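Local coordinates for protein uracil-dna glycosylase (Deinococcus radiodurans, PDB 4UQM) that belongs to the uracil-DNA glycosylase superfamily and is bound to DNA in this crystal structure, at residues K76-P84 and L182-K190; L94-V104 and K126-A134. The protein carries 1 engineered substitution. All blocks are in the same frame, centred on the assembly; numbering follows the deposited sequence.

Interaction 1. Residues K76-P84 and L182-K190; sequences KVLILGQDP and LWGSYARKK. With nucleotides of chain B.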
loop_
_atom_site.group_PDB
_atom_site.type_symbol
_atom_site.label_atom_id
_atom_site.label_comp_id
_atom_site.label_asym_id
_atom_site.label_seq_id
_atom_site.Cartn_x
_atom_site.Cartn_y
_atom_site.Cartn_z
ATOM N N LYS A 76 -7.707 8.403 -4.141
ATOM C CA LYS A 76 -7.592 8.627 -5.542
ATOM C C LYS A 76 -6.524 7.806 -6.232
ATOM O O LYS A 76 -6.616 7.608 -7.459
ATOM C CB LYS A 76 -7.491 10.103 -5.853
ATOM C CG LYS A 76 -6.291 10.800 -5.405
ATOM C CD LYS A 76 -6.494 12.315 -5.721
ATOM C CE LYS A 76 -5.222 13.106 -5.704
ATOM N NZ LYS A 76 -5.638 14.512 -5.950
ATOM N N VAL A 77 -5.542 7.334 -5.461
ATOM C CA VAL A 77 -4.499 6.441 -5.993
ATOM C C VAL A 77 -4.322 5.326 -4.997
ATOM O O VAL A 77 -4.316 5.582 -3.777
ATOM C CB VAL A 77 -3.151 7.176 -6.174
ATOM C CG1 VAL A 77 -2.058 6.213 -6.670
ATOM C CG2 VAL A 77 -3.302 8.377 -7.118
ATOM N N LEU A 78 -4.296 4.087 -5.476
ATOM C CA LEU A 78 -4.041 2.967 -4.610
ATOM C C LEU A 78 -2.746 2.325 -5.077
ATOM O O LEU A 78 -2.678 1.835 -6.159
ATOM C CB LEU A 78 -5.217 1.969 -4.641
ATOM C CG LEU A 78 -5.165 0.824 -3.620
ATOM C CD1 LEU A 78 -6.535 0.228 -3.424
ATOM C CD2 LEU A 78 -4.171 -0.269 -4.051
ATOM N N ILE A 79 -1.719 2.406 -4.241
ATOM C CA ILE A 79 -0.434 1.762 -4.466
ATOM C C ILE A 79 -0.468 0.419 -3.770
ATOM O O ILE A 79 -0.772 0.353 -2.589
ATOM C CB ILE A 79 0.786 2.606 -4.010
ATOM C CG1 ILE A 79 0.914 3.789 -4.957
ATOM C CG2 ILE A 79 2.085 1.822 -3.911
ATOM C CD1 ILE A 79 1.981 4.773 -4.594
ATOM N N LEU A 80 -0.158 -0.661 -4.487
ATOM C CA LEU A 80 -0.172 -1.988 -3.906
ATOM C C LEU A 80 1.166 -2.681 -4.123
ATOM O O LEU A 80 1.550 -2.951 -5.261
ATOM C CB LEU A 80 -1.292 -2.824 -4.518
ATOM C CG LEU A 80 -1.618 -4.155 -3.836
ATOM C CD1 LEU A 80 -2.094 -3.947 -2.428
ATOM C CD2 LEU A 80 -2.573 -5.008 -4.586
ATOM N N GLY A 81 1.902 -2.852 -3.022
ATOM C CA GLY A 81 3.107 -3.683 -3.011
ATOM C C GLY A 81 2.816 -5.117 -2.608
ATOM O O GLY A 81 1.663 -5.593 -2.652
ATOM N N GLN A 82 3.905 -5.819 -2.315
ATOM C CA GLN A 82 3.840 -7.228 -1.997
ATOM C C GLN A 82 3.484 -7.514 -0.537
ATOM O O GLN A 82 2.451 -8.149 -0.232
ATOM C CB GLN A 82 5.177 -7.872 -2.421
ATOM C CG GLN A 82 5.282 -9.357 -2.060
ATOM C CD GLN A 82 6.606 -9.949 -2.429
ATOM O OE1 GLN A 82 6.861 -10.220 -3.608
ATOM N NE2 GLN A 82 7.441 -10.190 -1.434
ATOM N N ASP A 83 4.371 -7.096 0.346
ATOM C CA ASP A 83 4.220 -7.341 1.773
ATOM C C ASP A 83 5.133 -6.360 2.480
ATOM O O ASP A 83 5.930 -5.648 1.842
ATOM C CB ASP A 83 4.489 -8.836 2.149
ATOM C CG ASP A 83 5.932 -9.272 2.037
ATOM O OD1 ASP A 83 6.673 -8.894 1.126
ATOM O OD2 ASP A 83 6.373 -10.046 2.944
ATOM N N PRO A 84 5.004 -6.206 3.794
ATOM C CA PRO A 84 5.741 -5.146 4.462
ATOM C C PRO A 84 7.232 -5.358 4.464
ATOM O O PRO A 84 7.741 -6.506 4.365
ATOM C CB PRO A 84 5.213 -5.174 5.896
ATOM C CG PRO A 84 3.890 -5.842 5.800
ATOM C CD PRO A 84 4.073 -6.873 4.708
ATOM N N LEU A 182 -0.031 -1.332 -9.364
ATOM C CA LEU A 182 0.207 -2.703 -8.870
ATOM C C LEU A 182 1.676 -2.980 -9.090
ATOM O O LEU A 182 2.134 -3.145 -10.246
ATOM C CB LEU A 182 -0.697 -3.680 -9.626
ATOM C CG LEU A 182 -2.197 -3.302 -9.619
ATOM C CD1 LEU A 182 -2.994 -4.376 -10.377
ATOM C CD2 LEU A 182 -2.728 -3.114 -8.202
ATOM N N TRP A 183 2.425 -3.057 -7.986
ATOM C CA TRP A 183 3.857 -3.288 -8.028
ATOM C C TRP A 183 4.192 -4.697 -7.588
ATOM O O TRP A 183 4.162 -4.988 -6.385
ATOM C CB TRP A 183 4.594 -2.298 -7.102
ATOM C CG TRP A 183 4.692 -0.892 -7.743
ATOM C CD1 TRP A 183 4.598 -0.564 -9.073
ATOM C CD2 TRP A 183 4.971 0.321 -7.047
ATOM N NE1 TRP A 183 4.812 0.803 -9.247
ATOM C CE2 TRP A 183 5.037 1.353 -8.003
ATOM C CE3 TRP A 183 5.190 0.639 -5.711
ATOM C CZ2 TRP A 183 5.302 2.678 -7.612
ATOM C CZ3 TRP A 183 5.433 1.940 -5.354
ATOM C CH2 TRP A 183 5.458 2.927 -6.287
ATOM N N GLY A 184 4.559 -5.531 -8.556
ATOM C CA GLY A 184 4.992 -6.895 -8.309
ATOM C C GLY A 184 3.957 -7.936 -8.677
ATOM O O GLY A 184 2.744 -7.664 -8.788
ATOM N N SER A 185 4.439 -9.168 -8.810
ATOM C CA SER A 185 3.580 -10.241 -9.264
ATOM C C SER A 185 2.415 -10.514 -8.301
ATOM O O SER A 185 1.301 -10.824 -8.727
ATOM C CB SER A 185 4.398 -11.498 -9.469
ATOM O OG SER A 185 5.394 -11.291 -10.484
ATOM N N TYR A 186 2.695 -10.456 -7.004
ATOM C CA TYR A 186 1.610 -10.750 -6.034
ATOM C C TYR A 186 0.536 -9.648 -6.033
ATOM O O TYR A 186 -0.678 -9.964 -6.074
ATOM C CB TYR A 186 2.190 -10.998 -4.629
ATOM C CG TYR A 186 2.886 -12.354 -4.583
ATOM C CD1 TYR A 186 4.211 -12.514 -4.957
ATOM C CD2 TYR A 186 2.166 -13.523 -4.296
ATOM C CE1 TYR A 186 4.800 -13.739 -4.985
ATOM C CE2 TYR A 186 2.735 -14.761 -4.347
ATOM C CZ TYR A 186 4.052 -14.875 -4.725
ATOM O OH TYR A 186 4.654 -16.113 -4.785
ATOM N N ALA A 187 0.951 -8.387 -6.115
ATOM C CA ALA A 187 -0.015 -7.305 -6.223
ATOM C C ALA A 187 -0.825 -7.413 -7.516
ATOM O O ALA A 187 -2.026 -7.112 -7.562
ATOM C CB ALA A 187 0.689 -5.968 -6.197
ATOM N N ARG A 188 -0.158 -7.782 -8.609
ATOM C CA ARG A 188 -0.808 -7.880 -9.912
ATOM C C ARG A 188 -1.910 -8.931 -10.003
ATOM O O ARG A 188 -2.744 -8.857 -10.911
ATOM C CB ARG A 188 0.251 -8.042 -10.983
ATOM C CG ARG A 188 1.029 -6.733 -11.145
ATOM C CD ARG A 188 2.281 -6.916 -11.961
ATOM N NE ARG A 188 2.042 -7.015 -13.372
ATOM C CZ ARG A 188 3.007 -7.035 -14.298
ATOM N NH1 ARG A 188 4.295 -7.053 -13.959
ATOM N NH2 ARG A 188 2.661 -7.060 -15.572
ATOM N N LYS A 189 -1.959 -9.869 -9.055
ATOM C CA LYS A 189 -3.074 -10.829 -9.007
ATOM C C LYS A 189 -4.424 -10.119 -8.797
ATOM O O LYS A 189 -5.456 -10.701 -9.127
ATOM C CB LYS A 189 -2.843 -11.872 -7.898
ATOM C CG LYS A 189 -1.597 -12.703 -8.065
ATOM C CD LYS A 189 -1.482 -13.885 -7.124
ATOM C CE LYS A 189 -0.148 -14.599 -7.322
ATOM N NZ LYS A 189 0.138 -14.993 -8.702
ATOM N N LYS A 190 -4.407 -8.888 -8.271
ATOM C CA LYS A 190 -5.654 -8.119 -8.022
ATOM C C LYS A 190 -6.240 -7.507 -9.311
ATOM O O LYS A 190 -7.363 -6.965 -9.299
ATOM C CB LYS A 190 -5.435 -6.959 -7.047
ATOM C CG LYS A 190 -4.770 -7.235 -5.744
ATOM C CD LYS A 190 -5.523 -8.155 -4.920
ATOM C CE LYS A 190 -5.015 -8.112 -3.478
ATOM N NZ LYS A 190 -5.453 -9.344 -2.830
ATOM P P DT B 11 8.191 -9.043 -8.787
ATOM O OP1 DT B 11 7.836 -7.824 -9.538
ATOM O OP2 DT B 11 7.110 -9.785 -8.071
ATOM O "O5'" DT B 11 8.823 -10.078 -9.842
ATOM C "C5'" DT B 11 9.523 -9.548 -10.989
ATOM C "C4'" DT B 11 9.833 -10.723 -11.888
ATOM O "O4'" DT B 11 10.867 -11.547 -11.279
ATOM C "C3'" DT B 11 8.631 -11.644 -12.123
ATOM O "O3'" DT B 11 8.829 -12.242 -13.398
ATOM C "C2'" DT B 11 8.907 -12.817 -11.209
ATOM C "C1'" DT B 11 10.434 -12.870 -11.303
ATOM N N1 DT B 11 11.139 -13.639 -10.269
ATOM C C2 DT B 11 12.237 -14.370 -10.668
ATOM O O2 DT B 11 12.693 -14.316 -11.795
ATOM N N3 DT B 11 12.811 -15.121 -9.678
ATOM C C4 DT B 11 12.396 -15.221 -8.356
ATOM O O4 DT B 11 13.020 -15.918 -7.568
ATOM C C5 DT B 11 11.238 -14.442 -8.014
ATOM C C7 DT B 11 10.726 -14.486 -6.605
ATOM C C6 DT B 11 10.674 -13.696 -8.970
HETATM O O HOH W 1 5.558 -9.406 -5.799
#
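OP2 of DT11 of chain B is gripped by the backbone N of Ser185, which donates to it almost in a straight line (2.8 Å, 175°), and by a water, 2.8 Å from OP2, that also holds Gln82; Ser185 OG lies beside it in a weak, unsettled bond. The same water donates to OE1 of Gln82 at 2.7 Å, accepts the backbone N-H of Tyr186 at a long 3.3 Å and lies in the plane of the Tyr186 ring, at its edge. Gln82 thus reaches the phosphate through one water. With CG anti to the backbone N (chi1 176°) and the chain extended beyond it, its amide runs alongside the Tyr186 ring, the two planes nearly perpendicular at 86°. At the other end of the amide, NE2 binds OD1 of Asp83 from above the carboxylate plane.

Behind the phosphate, two neighbouring parallel strands end together. Trp183 N donates to Leu80 O at 2.9 Å, and the CB of Ala187 rests against the same oxygen. The Leu80 side chain packs on the same face as Leu182, CB against its CD2, while CD2 of Leu80 meets the bent chain of Lys190, tight at 3.3 Å from CG. The Lys190 amine continues to a salt bridge with Asp165. Toward the other face of the sheet, CG2 of Ile79 packs obliquely on CZ3 of Trp183, 3.6 Å away.

A short, weakly bonded helical turn, one glycine after a parallel strand, offering a phosphate one N-H directly and a second through water, is a classic anion-binding arrangement at the C-terminal edge of an alpha/beta sheet.

Interaction 2. Residues L94-V104 and K126-A134; sequences LSFSVRPGVRV and KHGYLRSWA. With nucleotides of chain C.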
loop_
_atom_site.group_PDB
_atom_site.type_symbol
_atom_site.label_atom_id
_atom_site.label_comp_id
_atom_site.label_asym_id
_atom_site.label_seq_id
_atom_site.Cartn_x
_atom_site.Cartn_y
_atom_site.Cartn_z
ATOM N N LEU A 94 2.248 1.844 6.356
ATOM C CA LEU A 94 2.082 2.566 5.080
ATOM C C LEU A 94 3.140 1.976 4.170
ATOM O O LEU A 94 4.314 2.089 4.444
ATOM C CB LEU A 94 2.361 4.077 5.228
ATOM C CG LEU A 94 1.487 4.923 6.115
ATOM C CD1 LEU A 94 1.926 6.372 5.977
ATOM C CD2 LEU A 94 0.082 4.723 5.698
ATOM N N SER A 95 2.696 1.291 3.108
ATOM C CA SER A 95 3.642 0.581 2.275
ATOM C C SER A 95 4.758 1.484 1.774
ATOM O O SER A 95 4.534 2.620 1.339
ATOM C CB SER A 95 2.963 -0.155 1.136
ATOM O OG SER A 95 2.365 0.709 0.174
ATOM N N PHE A 96 5.966 0.928 1.818
ATOM C CA PHE A 96 7.204 1.570 1.384
ATOM C C PHE A 96 7.760 2.647 2.278
ATOM O O PHE A 96 8.924 3.043 2.098
ATOM C CB PHE A 96 7.105 2.064 -0.057
ATOM C CG PHE A 96 6.736 0.961 -1.017
ATOM C CD1 PHE A 96 7.726 0.035 -1.393
ATOM C CD2 PHE A 96 5.448 0.721 -1.457
ATOM C CE1 PHE A 96 7.431 -1.037 -2.186
ATOM C CE2 PHE A 96 5.160 -0.375 -2.267
ATOM C CZ PHE A 96 6.159 -1.271 -2.639
ATOM N N SER A 97 6.971 3.139 3.245
ATOM C CA SER A 97 7.387 4.259 4.086
ATOM C C SER A 97 8.259 3.792 5.268
ATOM O O SER A 97 8.092 2.702 5.814
ATOM C CB SER A 97 6.157 4.946 4.645
ATOM O OG SER A 97 6.410 6.148 5.336
ATOM N N VAL A 98 9.162 4.658 5.691
ATOM C CA VAL A 98 9.841 4.489 6.967
ATOM C C VAL A 98 9.717 5.779 7.760
ATOM O O VAL A 98 9.581 6.884 7.204
ATOM C CB VAL A 98 11.321 4.046 6.802
ATOM C CG1 VAL A 98 11.387 2.669 6.195
ATOM C CG2 VAL A 98 12.154 4.990 5.960
ATOM N N ARG A 99 9.833 5.630 9.077
ATOM C CA ARG A 99 9.675 6.757 9.999
ATOM C C ARG A 99 10.830 7.734 9.901
ATOM O O ARG A 99 11.906 7.374 9.457
ATOM C CB ARG A 99 9.455 6.268 11.434
ATOM C CG ARG A 99 8.159 5.459 11.590
ATOM C CD ARG A 99 6.961 6.354 11.571
ATOM N NE ARG A 99 5.655 5.687 11.718
ATOM C CZ ARG A 99 5.119 5.206 12.842
ATOM N NH1 ARG A 99 5.791 5.206 13.985
ATOM N NH2 ARG A 99 3.897 4.672 12.807
ATOM N N PRO A 100 10.597 9.005 10.315
ATOM C CA PRO A 100 11.731 9.928 10.410
ATOM C C PRO A 100 12.877 9.319 11.236
ATOM O O PRO A 100 12.649 8.683 12.296
ATOM C CB PRO A 100 11.113 11.189 11.067
ATOM C CG PRO A 100 9.657 11.069 10.770
ATOM C CD PRO A 100 9.341 9.613 10.775
ATOM N N GLY A 101 14.086 9.442 10.704
ATOM C CA GLY A 101 15.297 8.961 11.337
ATOM C C GLY A 101 15.812 7.648 10.760
ATOM O O GLY A 101 16.967 7.295 10.956
ATOM N N VAL A 102 14.939 6.906 10.084
ATOM C CA VAL A 102 15.243 5.579 9.587
ATOM C C VAL A 102 15.858 5.651 8.190
ATOM O O VAL A 102 15.387 6.400 7.353
ATOM C CB VAL A 102 13.982 4.680 9.604
ATOM C CG1 VAL A 102 14.300 3.300 9.032
ATOM C CG2 VAL A 102 13.418 4.566 11.012
ATOM N N ARG A 103 16.908 4.852 7.961
ATOM C CA ARG A 103 17.549 4.762 6.668
ATOM C C ARG A 103 16.511 4.425 5.574
ATOM O O ARG A 103 15.646 3.552 5.751
ATOM C CB ARG A 103 18.617 3.669 6.678
ATOM C CG ARG A 103 19.423 3.534 5.364
ATOM C CD ARG A 103 20.411 2.389 5.382
ATOM N NE ARG A 103 21.264 2.416 6.584
ATOM C CZ ARG A 103 22.266 3.247 6.854
ATOM N NH1 ARG A 103 22.628 4.216 6.016
ATOM N NH2 ARG A 103 22.955 3.103 7.991
ATOM N N VAL A 104 16.587 5.106 4.446
ATOM C CA VAL A 104 15.713 4.824 3.302
ATOM C C VAL A 104 16.023 3.441 2.730
ATOM O O VAL A 104 17.165 3.208 2.271
ATOM C CB VAL A 104 15.881 5.904 2.193
ATOM C CG1 VAL A 104 15.056 5.577 0.963
ATOM C CG2 VAL A 104 15.464 7.271 2.771
ATOM N N LYS A 126 16.128 13.151 2.174
ATOM C CA LYS A 126 17.002 12.252 2.948
ATOM C C LYS A 126 16.222 11.240 3.795
ATOM O O LYS A 126 16.786 10.260 4.265
ATOM C CB LYS A 126 17.917 13.097 3.838
ATOM C CG LYS A 126 18.876 13.963 3.027
ATOM C CD LYS A 126 19.896 13.143 2.239
ATOM C CE LYS A 126 20.866 13.974 1.416
ATOM N NZ LYS A 126 21.825 14.710 2.268
ATOM N N HIS A 127 14.966 11.505 4.029
ATOM C CA HIS A 127 14.084 10.629 4.798
ATOM C C HIS A 127 13.216 9.802 3.900
ATOM O O HIS A 127 13.143 10.055 2.683
ATOM C CB HIS A 127 13.218 11.495 5.738
ATOM C CG HIS A 127 12.192 12.289 4.999
ATOM N ND1 HIS A 127 10.991 11.751 4.614
ATOM C CD2 HIS A 127 12.181 13.573 4.572
ATOM C CE1 HIS A 127 10.283 12.651 3.963
ATOM N NE2 HIS A 127 11.010 13.758 3.882
ATOM N N GLY A 128 12.520 8.822 4.514
ATOM C CA GLY A 128 11.622 7.951 3.773
ATOM C C GLY A 128 10.173 7.948 4.226
ATOM O O GLY A 128 9.463 6.966 4.012
ATOM N N TYR A 129 9.715 9.044 4.830
ATOM C CA TYR A 129 8.387 9.129 5.458
ATOM C C TYR A 129 7.363 9.642 4.474
ATOM O O TYR A 129 7.475 10.779 3.990
ATOM C CB TYR A 129 8.494 10.045 6.653
ATOM C CG TYR A 129 7.299 10.109 7.532
ATOM C CD1 TYR A 129 6.757 9.001 8.114
ATOM C CD2 TYR A 129 6.750 11.349 7.848
ATOM C CE1 TYR A 129 5.653 9.094 8.992
ATOM C CE2 TYR A 129 5.709 11.465 8.732
ATOM C CZ TYR A 129 5.139 10.342 9.273
ATOM O OH TYR A 129 4.073 10.428 10.198
ATOM N N LEU A 130 6.365 8.799 4.177
ATOM C CA LEU A 130 5.446 9.052 3.064
ATOM C C LEU A 130 4.058 9.485 3.504
ATOM O O LEU A 130 3.122 9.493 2.706
ATOM C CB LEU A 130 5.381 7.813 2.172
ATOM C CG LEU A 130 6.710 7.254 1.693
ATOM C CD1 LEU A 130 6.436 5.998 0.859
ATOM C CD2 LEU A 130 7.496 8.262 0.892
ATOM N N ARG A 131 3.925 9.931 4.759
ATOM C CA ARG A 131 2.625 10.334 5.290
ATOM C C ARG A 131 1.979 11.418 4.419
ATOM O O ARG A 131 0.738 11.443 4.253
ATOM C CB ARG A 131 2.743 10.826 6.727
ATOM C CG ARG A 131 1.434 11.304 7.344
ATOM C CD ARG A 131 1.612 11.871 8.725
ATOM N NE ARG A 131 2.440 13.115 8.842
ATOM C CZ ARG A 131 2.991 13.609 9.970
ATOM N NH1 ARG A 131 2.852 13.000 11.134
ATOM N NH2 ARG A 131 3.711 14.740 9.925
ATOM N N SER A 132 2.795 12.308 3.871
ATOM C CA SER A 132 2.245 13.419 3.061
ATOM C C SER A 132 1.636 12.945 1.748
ATOM O O SER A 132 0.814 13.673 1.173
ATOM C CB SER A 132 3.261 14.538 2.833
ATOM O OG SER A 132 4.320 14.070 2.037
ATOM N N TRP A 133 1.961 11.752 1.297
ATOM C CA TRP A 133 1.262 11.149 0.160
ATOM C C TRP A 133 -0.098 10.580 0.614
ATOM O O TRP A 133 -1.120 10.778 -0.022
ATOM C CB TRP A 133 2.060 10.010 -0.482
ATOM C CG TRP A 133 3.291 10.411 -1.238
ATOM C CD1 TRP A 133 3.711 11.670 -1.548
ATOM C CD2 TRP A 133 4.267 9.520 -1.789
ATOM N NE1 TRP A 133 4.901 11.610 -2.236
ATOM C CE2 TRP A 133 5.231 10.297 -2.438
ATOM C CE3 TRP A 133 4.364 8.131 -1.870
ATOM C CZ2 TRP A 133 6.343 9.737 -3.054
ATOM C CZ3 TRP A 133 5.452 7.580 -2.539
ATOM C CH2 TRP A 133 6.421 8.373 -3.119
ATOM N N ALA A 134 -0.080 9.900 1.769
ATOM C CA ALA A 134 -1.341 9.335 2.317
ATOM C C ALA A 134 -2.369 10.429 2.563
ATOM O O ALA A 134 -3.579 10.249 2.344
ATOM C CB ALA A 134 -1.060 8.582 3.594
ATOM P P DA C 13 25.860 2.997 2.710
ATOM O OP1 DA C 13 25.062 4.178 2.993
ATOM O OP2 DA C 13 27.280 3.138 2.360
ATOM O "O5'" DA C 13 25.709 2.165 4.054
ATOM C "C5'" DA C 13 24.523 1.451 4.368
ATOM C "C4'" DA C 13 24.888 0.277 5.235
ATOM O "O4'" DA C 13 25.433 -0.727 4.360
ATOM C "C3'" DA C 13 25.980 0.587 6.260
ATOM O "O3'" DA C 13 25.689 0.075 7.569
ATOM C "C2'" DA C 13 27.236 0.025 5.609
ATOM C "C1'" DA C 13 26.700 -1.145 4.813
ATOM N N9 DA C 13 27.488 -1.517 3.638
ATOM C C8 DA C 13 27.952 -0.658 2.681
ATOM N N7 DA C 13 28.592 -1.248 1.706
ATOM C C5 DA C 13 28.573 -2.586 2.058
ATOM C C6 DA C 13 29.097 -3.728 1.445
ATOM N N6 DA C 13 29.791 -3.697 0.310
ATOM N N1 DA C 13 28.900 -4.913 2.050
ATOM C C2 DA C 13 28.191 -4.942 3.179
ATOM N N3 DA C 13 27.655 -3.937 3.860
ATOM C C4 DA C 13 27.867 -2.773 3.228
HETATM O O HOH W 2 13.299 8.291 7.276
HETATM O O HOH W 3 16.813 8.697 6.642
#
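This is a loop-to-loop contact, largely buried, at the flank of the central sheet, where residues 94-104 run beside the approach to the short helix 131-134. Two hydrogen bonds join the two segments. Val98 N donates a hydrogen bond to Gly128 O at 2.9 Å, coming from well above the carbonyl plane, and Ser97 OG accepts from Leu130 N, also at 2.9 Å. The serine can do this because its OG stands anti to its own nitrogen (chi1 -172°), which carries it across to the N-cap residue of the helix. CG2 of Val98 packs on CA of Gly128, 3.7 Å away.

Tyr129 is sandwiched. CD of Pro100 sits over one ring face in a CH-pi contact, 4.0 Å from the centroid, and the backbone N of Arg131 lies over the opposite face; the carbonyl O of Val98 comes in at the edge. Tyr129 N is tied to ND1 of His127 in the imidazole plane, and NE2 of the same ring is hydrogen-bonded to Pro241 O. One water bridges Gly128 N to the carbonyls of Arg99 and Val102, and a second joins Val102 O to Lys126 O.

Further along, Leu130 CD1 packs against CB of Phe96, and CG2 of Val104 against the backbone of His127. Strand 138-142 receives Leu94 and Leu130 on Leu140, helix 65-69 meets Leu94 and Ala134 through Tyr69, and helix 106-118 lies against Phe96, Val104 and Trp133.

Overall arrangement
Interaction 2 is nested along the chain within the loop that interaction 1 closes: strand 77-81 comes first, then 94-104, 126-134 and, last, 182-190. Their centres lie 18 Å apart, yet they touch. Phe96 is the joint, its ring packing edge-to-face with Trp183 and its CZ resting near CA of Gly81. Interaction 1 occupies the middle of the four-stranded parallel sheet, while interaction 2 lies beyond one of its two edge strands, 138-142, which pairs with 77-81. Together they tie the sheet's C-terminal end and the neighbouring loops into one body that meets DNA at both places, bonding a phosphate of chain B and packing Arg103 on C5' of DA13 of chain C.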